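Local coordinates for actin-related protein 8 (Homo sapiens, PDB 4FO0) that binds ATP with low basal ATPase activity, does not polymerize, and serves as a proposed core subunit of the chromatin-remodelling INO80 complex, at residues Asp58-Arg63 against Gly254-Ser259; Ser281-Cys286 against His314-Phe319; Arg285-Leu290 against Phe348-Glu353; Met359-Pro364 against Leu511-Ala516. All blocks are in the same frame, centred on the assembly; numbering follows the deposited sequence.

Contact 1 (Asp58-Arg63 against Gly254-Ser259); sequences DSWLLR and GDQKTS. With ATP (adenosine-5'-triphosphate), chain C.
Trp60 reaches across to the phosphate-binding loop and donates its indole N-H to Asp255, NE1 to OD2 at 3.2 Å. The bond is nearly straight (162°), with the acceptor close to the indole plane and the donor on the syn side of the carboxylate; ring and carboxylate planes stand 69° apart. On the anti side the same OD2 takes an N-H from Gln256 NE2, also at 3.2 Å, and Thr25 OG1 bonds to it as well, which together should fix the rotation of the carboxylate. Asp255 CG lies anti to its own backbone N (chi1 -176°), which sends OD1 toward the ribose, where it lies very close to ATP O3', a separation too short to be taken at face value. Gln256 OE1 is held in turn by Arg157 N. Behind this knot the backbone grips the phosphates: Gln256 N and Lys257 N both donate to ATP O3G, at 2.7 and 2.8 Å, and Lys257 NZ meets O1G at 2.7 Å. This is a phosphate-binding turn of the actin-type ATPase fold. The rest of the loop is looser: the exposed Ser59 side chain takes no part, and Leu62 turns to Leu303. Residues 58-63 lie in the loop between strand 38-47 and helix 71-88, with Trp60 resting on helix 306-319, whereas residues 254-257 link strand 247-253 to strand 258-264 beside helix 280-293.

Contact 2 (Ser281-Cys286 against His314-Phe319); sequences SDVSRC and HLKETF. With ATP (adenosine-5'-triphosphate), chain C.
Helices 281-286 and 314-319 cross almost perpendicularly, at 88° with their axes 9.3 Å apart, and come closest at Ser284 and Lys316, whose CA atoms are 5.8 Å apart. Lys316 carries nearly all of the contact. Its CG is anti to the backbone N (chi1 167°) and the chain bends once, at chi3, which turns the ammonium toward the ribose. On the way its CD packs on Val283 CG1 at 3.6 Å, the two side chains crossing at about a right angle, while Ser284 OG sits against Lys316 CE at 3.1 Å. The bond from NZ to Ser284 OG is weak; that hydroxyl has a firmer partner in Gln313 OE1. NZ is held more securely by ATP O2' at 2.8 Å and by Gly280 O, with a weak further bond to O3'. Next along the helix, Glu317 holds the same O2' hydroxyl from another direction: its OE2 accepts the bond at 2.8 Å, and its CG lies over one face of the purine, 3.5 Å from ATP C5. One ribose hydroxyl is thus gripped by a lysine and a carboxylate, an opposed pair of charges that may polarise it. On the far side of helix 281-286, Arg285 NH2 and Asp282 OD1 form a salt bridge at 2.6 Å. A Lys-Glu pair on a helix, clasping the nucleotide sugar, belongs to the nucleoside pocket of the actin fold.

Contact 3 (Arg285-Leu290 against Phe348-Glu353); sequences RCFYWL and FRLGDE
Phe287 turns the rim of its ring to Leu350 and Glu353, where helix 280-293 of the actin fold packs against the end of the strand 343-350 and the start of helix 353-359. Its CZ touches Leu350 CD1 at 3.6 Å; the two side chains reach toward each other, the methyl standing oblique to the ring. The ring edge turns to the backbone instead: Glu353 O lies near the ring plane, 3.6 Å from Phe287 CD1, an approach of aromatic C-H to carbonyl oxygen. One turn further along the helix, Leu290 sets its CB against Glu353 CB at 3.8 Å, close to where the CA atoms of these two residues are 5.8 Å apart. No hydrogen bond crosses this interface, which buries 201 Å² in all. What places these groups comes next. Phe287 has CG anti to the backbone N (chi1 -169°), pointing the ring away from its helix toward the strand end, and Phe319 of helix 306-319 packs on both Phe287 and Leu350, adding to the apolar cluster. Ala357 of helix 353-359 touches Phe287 and Leu290. On the strand side, Leu350 is tied by backbone bonds to Gln330 in the neighbouring strand. The turn after it is pinned by Glu353 itself, whose chain folds back at chi2 (-87°) and accepts the Gly351 N-H on the anti lone pair of OE1, N to OE1 2.8 Å.

Contact 4 (Met359-Pro364 against Leu511-Ala516); sequences MALFYP and LMFHKA. With ATP (adenosine-5'-triphosphate), chain C.
Leu361 CD1 meets Leu511 CD1 at 3.3 Å, the two leucines lying alongside with their ends pointing oppositely near the adenine pocket. In sequence, the loop 359-364 begins with Met359, whose carbonyl receives the N-H groups of Phe362 and Tyr363 and curls the chain into a short turn; its side chain is directed to helix 71-88. Ala360 packs on Phe367. Leu361 comes next and does the work: with CG anti to its carbonyl carbon (chi1 -70°), it sends CD1 both to Leu511 and to Phe513, CE2 of that ring being 4.2 Å away and approached obliquely. Phe513 then meets the nucleotide over one face, with ATP C2 3.7 Å from CE1 and offset toward the rim. Leucine, ring and base thus follow one another from the loop into the pocket. The Met512 backbone also borders the base, O lying 3.2 Å from ATP N1, while the Met512 side chain lies over a face of the purine, CB 3.6 Å from ATP C6, on the face away from Glu317. After Leu361, Phe362 turns its ring to Phe519 of helix 516-527, and Tyr363 OH bonds to Arg523 NH2 of that helix. The 359-364 loop runs from helix 353-359 toward strand 375-377, and residues 511-516, ending in a type II turn, lie between strand 503-507 and helix 516-527; Val283 of helix 280-293 touches both Leu361 and Phe513.

Contacts 1, 2 and 4 surround the ATP: contact 1 binds the phosphates and reaches the ribose, contact 2 holds the ribose and covers a face of the purine, and contact 4 packs on the adenine. Contact 3 lies farther out, its centre about 21 Å from that of the chain. Helix 280-293 ties them together: contacts 2 and 3 share Arg285 and Cys286 and have centres 9 Å apart, contact 1 touches this helix through Asp255 and Leu61, and contact 4 packs on Val283. Contact 1 closes along the chain before contact 2 opens, and contact 4 opens last. Its second segment follows the unmodelled 380-470 region, so residues widely separated in sequence build one nucleotide site.

Contact 1 (Asp58-Arg63 against Gly254-Ser259)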
# COMPACT_ATOMS: atom_id res chain seq x y z
N ASP A 58 9.25 13.75 -6.23
CA ASP A 58 7.85 13.50 -5.90
C ASP A 58 7.67 13.48 -4.39
O ASP A 58 8.57 13.13 -3.63
CB ASP A 58 7.36 12.18 -6.51
CG ASP A 58 6.62 12.38 -7.84
OD1 ASP A 58 5.95 13.42 -8.01
OD2 ASP A 58 6.72 11.49 -8.71
N SER A 59 6.48 13.84 -3.94
CA SER A 59 6.16 13.70 -2.53
C SER A 59 5.99 12.22 -2.21
O SER A 59 5.50 11.45 -3.04
CB SER A 59 4.88 14.47 -2.23
OG SER A 59 4.76 15.60 -3.09
N TRP A 60 6.40 11.82 -1.02
CA TRP A 60 6.14 10.48 -0.53
C TRP A 60 5.40 10.49 0.82
O TRP A 60 4.19 10.26 0.87
CB TRP A 60 7.45 9.72 -0.43
CG TRP A 60 7.27 8.31 0.02
CD1 TRP A 60 6.09 7.66 0.25
CD2 TRP A 60 8.31 7.38 0.31
NE1 TRP A 60 6.33 6.38 0.67
CE2 TRP A 60 7.69 6.18 0.72
CE3 TRP A 60 9.71 7.44 0.27
CZ2 TRP A 60 8.41 5.05 1.07
CZ3 TRP A 60 10.43 6.32 0.63
CH2 TRP A 60 9.78 5.14 1.02
N LEU A 61 6.14 10.75 1.90
CA LEU A 61 5.51 10.87 3.21
C LEU A 61 4.88 12.25 3.43
O LEU A 61 4.13 12.45 4.37
CB LEU A 61 6.49 10.57 4.35
CG LEU A 61 7.18 9.22 4.45
CD1 LEU A 61 7.69 9.05 5.87
CD2 LEU A 61 6.27 8.06 4.05
N LEU A 62 5.20 13.21 2.57
CA LEU A 62 4.46 14.47 2.63
C LEU A 62 3.36 14.47 1.58
O LEU A 62 3.36 13.66 0.64
CB LEU A 62 5.37 15.67 2.46
CG LEU A 62 6.27 16.01 3.64
CD1 LEU A 62 6.78 17.42 3.46
CD2 LEU A 62 5.50 15.90 4.94
N ARG A 63 2.40 15.38 1.73
CA ARG A 63 1.25 15.45 0.85
C ARG A 63 0.62 16.81 1.05
O ARG A 63 0.93 17.49 2.03
CB ARG A 63 0.24 14.34 1.19
CG ARG A 63 -0.15 14.29 2.67
CD ARG A 63 -1.11 13.14 2.96
NE ARG A 63 -2.32 13.22 2.14
CZ ARG A 63 -3.24 12.26 2.09
NH1 ARG A 63 -3.10 11.16 2.81
NH2 ARG A 63 -4.31 12.40 1.33
N GLY A 254 -2.93 -0.17 1.95
CA GLY A 254 -1.64 -0.06 1.30
C GLY A 254 -0.80 1.01 1.93
O GLY A 254 -1.02 1.42 3.08
N ASP A 255 0.18 1.49 1.19
CA ASP A 255 1.03 2.52 1.73
C ASP A 255 0.32 3.86 1.68
O ASP A 255 0.56 4.72 2.51
CB ASP A 255 2.35 2.58 0.98
CG ASP A 255 3.31 3.59 1.60
OD1 ASP A 255 3.55 3.53 2.83
OD2 ASP A 255 3.79 4.46 0.86
N GLN A 256 -0.58 4.04 0.72
CA GLN A 256 -1.20 5.35 0.53
C GLN A 256 -2.71 5.35 0.37
O GLN A 256 -3.34 6.38 0.57
CB GLN A 256 -0.55 6.05 -0.65
CG GLN A 256 0.80 6.58 -0.27
CD GLN A 256 1.63 6.87 -1.44
OE1 GLN A 256 1.15 7.36 -2.47
NE2 GLN A 256 2.91 6.55 -1.33
N LYS A 257 -3.29 4.22 -0.00
CA LYS A 257 -4.74 4.16 -0.18
C LYS A 257 -5.27 2.99 0.60
O LYS A 257 -4.57 2.01 0.78
CB LYS A 257 -5.13 4.05 -1.65
CG LYS A 257 -4.82 2.72 -2.29
CD LYS A 257 -5.98 1.75 -2.15
CE LYS A 257 -5.55 0.32 -2.46
NZ LYS A 257 -4.56 -0.18 -1.47
N THR A 258 -6.51 3.12 1.06
CA THR A 258 -7.20 2.03 1.72
C THR A 258 -8.51 1.73 1.02
O THR A 258 -9.35 2.62 0.89
CB THR A 258 -7.53 2.39 3.15
OG1 THR A 258 -6.32 2.55 3.88
CG2 THR A 258 -8.37 1.28 3.79
N SER A 259 -8.69 0.49 0.56
CA SER A 259 -9.92 0.08 -0.10
C SER A 259 -10.76 -0.74 0.83
O SER A 259 -10.25 -1.58 1.57
CB SER A 259 -9.63 -0.77 -1.33
OG SER A 259 -9.00 -0.04 -2.36
PG ATP C . -1.17 1.30 -2.21
O1G ATP C . -1.92 0.01 -2.07
O2G ATP C . -1.02 1.81 -3.63
O3G ATP C . -1.56 2.39 -1.23
PB ATP C . 1.14 -0.45 -2.00
O1B ATP C . 2.51 0.00 -2.42
O2B ATP C . 0.35 -1.52 -2.73
O3B ATP C . 0.32 0.92 -1.79
PA ATP C . 1.64 -2.23 0.17
O1A ATP C . 3.00 -2.58 -0.39
O2A ATP C . 0.49 -3.21 0.14
O3A ATP C . 1.21 -0.82 -0.44
O5' ATP C . 1.87 -1.80 1.69
C5' ATP C . 2.90 -0.86 1.95
C4' ATP C . 2.75 -0.39 3.37
O4' ATP C . 2.85 -1.53 4.21
C3' ATP C . 3.87 0.56 3.80
O3' ATP C . 3.30 1.71 4.43
C2' ATP C . 4.67 -0.25 4.79
O2' ATP C . 5.25 0.55 5.81
C1' ATP C . 3.60 -1.15 5.35
N9 ATP C . 4.20 -2.28 6.08
C8 ATP C . 4.94 -3.26 5.55
N7 ATP C . 5.33 -4.13 6.51
C5 ATP C . 4.83 -3.70 7.68
C6 ATP C . 4.88 -4.15 9.08
N6 ATP C . 5.56 -5.27 9.40
N1 ATP C . 4.22 -3.40 10.00
C2 ATP C . 3.54 -2.28 9.68
N3 ATP C . 3.47 -1.81 8.41
C4 ATP C . 4.08 -2.47 7.39

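Contact 2 (Ser281-Cys286 against His314-Phe319)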
# COMPACT_ATOMS: atom_id res chain seq x y z
N SER A 281 1.79 5.11 4.95
CA SER A 281 2.73 6.21 4.89
C SER A 281 2.29 7.30 5.85
O SER A 281 3.11 7.87 6.57
CB SER A 281 2.87 6.76 3.46
OG SER A 281 1.65 7.35 3.02
N ASP A 282 0.99 7.58 5.86
CA ASP A 282 0.41 8.53 6.82
C ASP A 282 0.69 8.15 8.27
O ASP A 282 1.03 9.00 9.09
CB ASP A 282 -1.08 8.66 6.60
CG ASP A 282 -1.41 9.03 5.17
OD1 ASP A 282 -1.27 10.23 4.83
OD2 ASP A 282 -1.79 8.12 4.38
N VAL A 283 0.57 6.86 8.58
CA VAL A 283 1.00 6.37 9.88
C VAL A 283 2.48 6.63 10.14
O VAL A 283 2.88 6.99 11.24
CB VAL A 283 0.77 4.88 9.99
CG1 VAL A 283 1.27 4.38 11.35
CG2 VAL A 283 -0.68 4.58 9.78
N SER A 284 3.31 6.42 9.12
CA SER A 284 4.73 6.63 9.27
C SER A 284 5.02 8.09 9.62
O SER A 284 5.87 8.37 10.44
CB SER A 284 5.49 6.23 8.00
OG SER A 284 5.54 4.82 7.87
N ARG A 285 4.31 9.01 9.00
CA ARG A 285 4.58 10.42 9.19
C ARG A 285 4.10 10.80 10.59
O ARG A 285 4.79 11.49 11.34
CB ARG A 285 3.86 11.24 8.12
CG ARG A 285 4.03 12.75 8.25
CD ARG A 285 2.80 13.49 7.68
NE ARG A 285 2.34 12.82 6.47
CZ ARG A 285 1.12 12.33 6.26
NH1 ARG A 285 0.16 12.43 7.18
NH2 ARG A 285 0.86 11.73 5.11
N CYS A 286 2.93 10.29 10.94
CA CYS A 286 2.35 10.53 12.25
C CYS A 286 3.28 10.05 13.37
O CYS A 286 3.59 10.80 14.31
CB CYS A 286 0.99 9.83 12.32
SG CYS A 286 0.12 9.99 13.88
N HIS A 314 10.64 2.17 8.36
CA HIS A 314 11.22 1.02 9.03
C HIS A 314 10.94 1.07 10.53
O HIS A 314 10.57 0.06 11.13
CB HIS A 314 12.72 0.93 8.77
CG HIS A 314 13.41 -0.10 9.61
ND1 HIS A 314 13.18 -1.45 9.46
CD2 HIS A 314 14.28 0.03 10.64
CE1 HIS A 314 13.90 -2.11 10.35
NE2 HIS A 314 14.57 -1.24 11.08
N LEU A 315 11.12 2.25 11.11
CA LEU A 315 10.86 2.46 12.53
C LEU A 315 9.42 2.12 12.89
O LEU A 315 9.16 1.40 13.85
CB LEU A 315 11.20 3.89 12.93
CG LEU A 315 12.72 4.17 12.90
CD1 LEU A 315 13.05 5.53 13.47
CD2 LEU A 315 13.48 3.08 13.64
N LYS A 316 8.47 2.65 12.11
CA LYS A 316 7.09 2.28 12.30
C LYS A 316 6.91 0.75 12.30
O LYS A 316 6.20 0.21 13.14
CB LYS A 316 6.21 2.87 11.20
CG LYS A 316 4.81 2.26 11.19
CD LYS A 316 4.03 2.60 9.95
CE LYS A 316 4.62 1.95 8.72
NZ LYS A 316 3.79 2.24 7.53
N GLU A 317 7.53 0.07 11.35
CA GLU A 317 7.28 -1.37 11.22
C GLU A 317 7.89 -2.16 12.34
O GLU A 317 7.45 -3.28 12.64
CB GLU A 317 7.80 -1.89 9.91
CG GLU A 317 7.12 -1.29 8.72
CD GLU A 317 7.98 -1.37 7.49
OE1 GLU A 317 9.15 -1.78 7.62
OE2 GLU A 317 7.47 -1.00 6.41
N THR A 318 8.88 -1.56 12.99
CA THR A 318 9.58 -2.20 14.10
C THR A 318 8.91 -1.94 15.44
O THR A 318 8.77 -2.85 16.26
CB THR A 318 11.03 -1.73 14.14
OG1 THR A 318 11.68 -2.18 12.95
CG2 THR A 318 11.74 -2.30 15.32
N PHE A 319 8.46 -0.71 15.65
CA PHE A 319 7.97 -0.29 16.96
C PHE A 319 6.46 -0.24 17.15
O PHE A 319 5.95 -0.60 18.20
CB PHE A 319 8.56 1.06 17.28
CG PHE A 319 10.03 1.03 17.42
CD1 PHE A 319 10.66 -0.14 17.78
CD2 PHE A 319 10.79 2.16 17.19
CE1 PHE A 319 12.03 -0.19 17.91
CE2 PHE A 319 12.15 2.12 17.33
CZ PHE A 319 12.77 0.94 17.68
PG ATP C . -1.17 1.30 -2.21
O1G ATP C . -1.92 0.01 -2.07
O2G ATP C . -1.02 1.81 -3.63
O3G ATP C . -1.56 2.39 -1.23
PB ATP C . 1.14 -0.45 -2.00
O1B ATP C . 2.51 0.00 -2.42
O2B ATP C . 0.35 -1.52 -2.73
O3B ATP C . 0.32 0.92 -1.79
PA ATP C . 1.64 -2.23 0.17
O1A ATP C . 3.00 -2.58 -0.39
O2A ATP C . 0.49 -3.21 0.14
O3A ATP C . 1.21 -0.82 -0.44
O5' ATP C . 1.87 -1.80 1.69
C5' ATP C . 2.90 -0.86 1.95
C4' ATP C . 2.75 -0.39 3.37
O4' ATP C . 2.85 -1.53 4.21
C3' ATP C . 3.87 0.56 3.80
O3' ATP C . 3.30 1.71 4.43
C2' ATP C . 4.67 -0.25 4.79
O2' ATP C . 5.25 0.55 5.81
C1' ATP C . 3.60 -1.15 5.35
N9 ATP C . 4.20 -2.28 6.08
C8 ATP C . 4.94 -3.26 5.55
N7 ATP C . 5.33 -4.13 6.51
C5 ATP C . 4.83 -3.70 7.68
C6 ATP C . 4.88 -4.15 9.08
N6 ATP C . 5.56 -5.27 9.40
N1 ATP C . 4.22 -3.40 10.00
C2 ATP C . 3.54 -2.28 9.68
N3 ATP C . 3.47 -1.81 8.41
C4 ATP C . 4.08 -2.47 7.39

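Contact 3 (Arg285-Leu290 against Phe348-Glu353)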
# COMPACT_ATOMS: atom_id res chain seq x y z
N ARG A 285 4.31 9.01 9.00
CA ARG A 285 4.58 10.42 9.19
C ARG A 285 4.10 10.80 10.59
O ARG A 285 4.79 11.49 11.34
CB ARG A 285 3.86 11.24 8.12
CG ARG A 285 4.03 12.75 8.25
CD ARG A 285 2.80 13.49 7.68
NE ARG A 285 2.34 12.82 6.47
CZ ARG A 285 1.12 12.33 6.26
NH1 ARG A 285 0.16 12.43 7.18
NH2 ARG A 285 0.86 11.73 5.11
N CYS A 286 2.93 10.29 10.94
CA CYS A 286 2.35 10.53 12.25
C CYS A 286 3.28 10.05 13.37
O CYS A 286 3.59 10.80 14.31
CB CYS A 286 0.99 9.83 12.32
SG CYS A 286 0.12 9.99 13.88
N PHE A 287 3.72 8.80 13.26
CA PHE A 287 4.69 8.24 14.19
C PHE A 287 5.95 9.10 14.31
O PHE A 287 6.47 9.32 15.40
CB PHE A 287 5.08 6.82 13.76
CG PHE A 287 5.86 6.08 14.81
CD1 PHE A 287 5.41 6.05 16.13
CD2 PHE A 287 7.02 5.41 14.48
CE1 PHE A 287 6.12 5.37 17.11
CE2 PHE A 287 7.73 4.72 15.45
CZ PHE A 287 7.28 4.69 16.77
N TYR A 288 6.43 9.61 13.19
CA TYR A 288 7.54 10.53 13.23
C TYR A 288 7.22 11.76 14.09
O TYR A 288 8.00 12.16 14.94
CB TYR A 288 7.92 10.97 11.81
CG TYR A 288 9.00 12.03 11.78
CD1 TYR A 288 10.22 11.83 12.43
CD2 TYR A 288 8.80 13.23 11.11
CE1 TYR A 288 11.21 12.81 12.41
CE2 TYR A 288 9.78 14.20 11.08
CZ TYR A 288 10.98 13.99 11.73
OH TYR A 288 11.94 14.97 11.68
N TRP A 289 6.07 12.36 13.84
CA TRP A 289 5.67 13.58 14.55
C TRP A 289 5.53 13.32 16.04
O TRP A 289 5.96 14.13 16.88
CB TRP A 289 4.35 14.11 13.98
CG TRP A 289 3.59 15.09 14.85
CD1 TRP A 289 3.95 16.38 15.15
CD2 TRP A 289 2.33 14.87 15.50
NE1 TRP A 289 2.99 16.97 15.95
CE2 TRP A 289 1.99 16.05 16.18
CE3 TRP A 289 1.47 13.77 15.57
CZ2 TRP A 289 0.81 16.17 16.92
CZ3 TRP A 289 0.30 13.89 16.31
CH2 TRP A 289 -0.01 15.09 16.98
N LEU A 290 4.97 12.16 16.39
CA LEU A 290 4.85 11.80 17.79
C LEU A 290 6.25 11.63 18.40
O LEU A 290 6.52 12.16 19.48
CB LEU A 290 4.02 10.53 17.96
CG LEU A 290 2.57 10.66 17.49
CD1 LEU A 290 1.85 9.30 17.42
CD2 LEU A 290 1.83 11.61 18.39
N PHE A 348 16.84 4.81 22.41
CA PHE A 348 15.86 5.74 22.94
C PHE A 348 14.61 5.13 23.52
O PHE A 348 14.33 3.94 23.36
CB PHE A 348 15.54 6.88 21.99
CG PHE A 348 14.44 6.61 21.05
CD1 PHE A 348 13.54 7.62 20.71
CD2 PHE A 348 14.31 5.36 20.46
CE1 PHE A 348 12.52 7.39 19.81
CE2 PHE A 348 13.28 5.11 19.57
CZ PHE A 348 12.39 6.13 19.24
N ARG A 349 13.89 5.97 24.25
CA ARG A 349 12.78 5.50 25.06
C ARG A 349 11.44 5.89 24.43
O ARG A 349 11.23 7.05 24.08
CB ARG A 349 12.91 6.09 26.45
CG ARG A 349 12.36 5.23 27.53
CD ARG A 349 12.80 5.78 28.86
NE ARG A 349 13.93 5.03 29.38
CZ ARG A 349 14.61 5.39 30.47
NH1 ARG A 349 14.26 6.49 31.12
NH2 ARG A 349 15.62 4.65 30.89
N LEU A 350 10.56 4.91 24.26
CA LEU A 350 9.25 5.18 23.67
C LEU A 350 8.10 4.71 24.54
O LEU A 350 8.17 3.65 25.18
CB LEU A 350 9.12 4.50 22.31
CG LEU A 350 9.53 5.42 21.17
CD1 LEU A 350 9.21 4.79 19.84
CD2 LEU A 350 8.83 6.77 21.35
N GLY A 351 7.02 5.49 24.50
CA GLY A 351 5.80 5.11 25.20
C GLY A 351 4.61 4.83 24.30
O GLY A 351 4.58 3.86 23.53
N ASP A 352 3.62 5.69 24.39
CA ASP A 352 2.32 5.40 23.80
C ASP A 352 2.30 5.72 22.31
O ASP A 352 1.51 5.17 21.54
CB ASP A 352 1.23 6.15 24.57
CG ASP A 352 1.21 5.77 26.06
OD1 ASP A 352 1.35 4.57 26.39
OD2 ASP A 352 1.07 6.70 26.89
N GLU A 353 3.19 6.62 21.91
CA GLU A 353 3.39 6.86 20.49
C GLU A 353 3.36 5.55 19.66
O GLU A 353 2.83 5.52 18.55
CB GLU A 353 4.69 7.63 20.30
CG GLU A 353 5.69 7.40 21.41
CD GLU A 353 5.52 8.34 22.60
OE1 GLU A 353 5.71 7.89 23.74
OE2 GLU A 353 5.22 9.54 22.39

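Contact 4 (Met359-Pro364 against Leu511-Ala516)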
# COMPACT_ATOMS: atom_id res chain seq x y z
N MET A 359 -3.20 3.68 15.47
CA MET A 359 -4.62 3.94 15.72
C MET A 359 -5.14 5.19 15.03
O MET A 359 -6.34 5.42 15.04
CB MET A 359 -4.89 4.06 17.21
CG MET A 359 -4.83 2.74 17.93
SD MET A 359 -5.41 2.92 19.61
CE MET A 359 -6.89 3.90 19.34
N ALA A 360 -4.27 5.99 14.43
CA ALA A 360 -4.76 7.11 13.64
C ALA A 360 -5.49 6.59 12.40
O ALA A 360 -6.26 7.32 11.79
CB ALA A 360 -3.66 8.04 13.27
N LEU A 361 -5.25 5.32 12.04
CA LEU A 361 -6.02 4.68 10.97
C LEU A 361 -7.50 4.63 11.31
O LEU A 361 -8.35 4.57 10.42
CB LEU A 361 -5.50 3.27 10.67
CG LEU A 361 -4.13 3.24 9.99
CD1 LEU A 361 -3.61 1.83 9.96
CD2 LEU A 361 -4.22 3.84 8.58
N PHE A 362 -7.82 4.66 12.60
CA PHE A 362 -9.21 4.64 13.03
C PHE A 362 -9.72 6.04 13.38
O PHE A 362 -10.94 6.26 13.46
CB PHE A 362 -9.37 3.67 14.18
CG PHE A 362 -8.92 2.28 13.84
CD1 PHE A 362 -9.84 1.30 13.46
CD2 PHE A 362 -7.56 1.95 13.85
CE1 PHE A 362 -9.41 0.02 13.13
CE2 PHE A 362 -7.12 0.67 13.51
CZ PHE A 362 -8.05 -0.30 13.15
N TYR A 363 -8.79 6.96 13.58
CA TYR A 363 -9.09 8.38 13.81
C TYR A 363 -8.26 9.27 12.89
O TYR A 363 -7.45 10.07 13.35
CB TYR A 363 -8.88 8.74 15.29
CG TYR A 363 -9.74 7.89 16.18
CD1 TYR A 363 -11.04 8.28 16.48
CD2 TYR A 363 -9.27 6.68 16.69
CE1 TYR A 363 -11.84 7.48 17.28
CE2 TYR A 363 -10.06 5.89 17.48
CZ TYR A 363 -11.35 6.29 17.77
OH TYR A 363 -12.16 5.51 18.57
N PRO A 364 -8.48 9.14 11.58
CA PRO A 364 -7.65 9.79 10.55
C PRO A 364 -7.64 11.32 10.58
O PRO A 364 -6.86 11.93 9.85
CB PRO A 364 -8.25 9.26 9.24
CG PRO A 364 -9.60 8.79 9.60
CD PRO A 364 -9.50 8.27 10.98
N LEU A 511 -1.68 -2.55 7.40
CA LEU A 511 -2.16 -2.90 8.73
C LEU A 511 -1.43 -4.11 9.30
O LEU A 511 -2.00 -4.91 10.02
CB LEU A 511 -3.68 -3.10 8.74
CG LEU A 511 -4.40 -2.81 10.05
CD1 LEU A 511 -4.54 -1.30 10.29
CD2 LEU A 511 -5.76 -3.46 10.06
N MET A 512 -0.14 -4.21 8.99
CA MET A 512 0.65 -5.34 9.46
C MET A 512 1.21 -5.20 10.87
O MET A 512 2.28 -5.71 11.18
CB MET A 512 1.72 -5.70 8.43
CG MET A 512 1.18 -6.65 7.35
SD MET A 512 2.34 -7.10 6.04
CE MET A 512 3.80 -7.57 6.97
N PHE A 513 0.46 -4.54 11.74
CA PHE A 513 0.87 -4.35 13.12
C PHE A 513 0.50 -5.52 14.03
O PHE A 513 -0.52 -6.18 13.85
CB PHE A 513 0.26 -3.10 13.70
CG PHE A 513 0.49 -1.90 12.87
CD1 PHE A 513 1.69 -1.22 12.95
CD2 PHE A 513 -0.48 -1.44 12.00
CE1 PHE A 513 1.92 -0.10 12.18
CE2 PHE A 513 -0.27 -0.32 11.24
CZ PHE A 513 0.94 0.35 11.32
N HIS A 514 1.35 -5.74 15.02
CA HIS A 514 1.12 -6.77 16.02
C HIS A 514 -0.23 -6.54 16.71
O HIS A 514 -0.55 -5.42 17.14
CB HIS A 514 2.30 -6.74 17.00
CG HIS A 514 2.24 -7.80 18.05
ND1 HIS A 514 1.96 -7.51 19.37
CD2 HIS A 514 2.44 -9.13 17.98
CE1 HIS A 514 1.98 -8.64 20.07
NE2 HIS A 514 2.27 -9.63 19.25
N LYS A 515 -1.04 -7.60 16.78
CA LYS A 515 -2.38 -7.58 17.39
C LYS A 515 -3.43 -6.87 16.54
O LYS A 515 -4.54 -6.58 17.01
CB LYS A 515 -2.36 -6.98 18.80
CG LYS A 515 -1.63 -7.83 19.82
CD LYS A 515 -2.15 -9.24 19.82
CE LYS A 515 -1.60 -10.04 21.00
NZ LYS A 515 -2.18 -11.43 21.08
N ALA A 516 -3.11 -6.59 15.29
CA ALA A 516 -4.04 -5.84 14.48
C ALA A 516 -5.36 -6.60 14.32
O ALA A 516 -6.44 -6.01 14.45
CB ALA A 516 -3.42 -5.50 13.14
PG ATP C . -1.17 1.30 -2.21
O1G ATP C . -1.92 0.01 -2.07
O2G ATP C . -1.02 1.81 -3.63
O3G ATP C . -1.56 2.39 -1.23
PB ATP C . 1.14 -0.45 -2.00
O1B ATP C . 2.51 0.00 -2.42
O2B ATP C . 0.35 -1.52 -2.73
O3B ATP C . 0.32 0.92 -1.79
PA ATP C . 1.64 -2.23 0.17
O1A ATP C . 3.00 -2.58 -0.39
O2A ATP C . 0.49 -3.21 0.14
O3A ATP C . 1.21 -0.82 -0.44
O5' ATP C . 1.87 -1.80 1.69
C5' ATP C . 2.90 -0.86 1.95
C4' ATP C . 2.75 -0.39 3.37
O4' ATP C . 2.85 -1.53 4.21
C3' ATP C . 3.87 0.56 3.80
O3' ATP C . 3.30 1.71 4.43
C2' ATP C . 4.67 -0.25 4.79
O2' ATP C . 5.25 0.55 5.81
C1' ATP C . 3.60 -1.15 5.35
N9 ATP C . 4.20 -2.28 6.08
C8 ATP C . 4.94 -3.26 5.55
N7 ATP C . 5.33 -4.13 6.51
C5 ATP C . 4.83 -3.70 7.68
C6 ATP C . 4.88 -4.15 9.08
N6 ATP C . 5.56 -5.27 9.40
N1 ATP C . 4.22 -3.40 10.00
C2 ATP C . 3.54 -2.28 9.68
N3 ATP C . 3.47 -1.81 8.41
C4 ATP C . 4.08 -2.47 7.39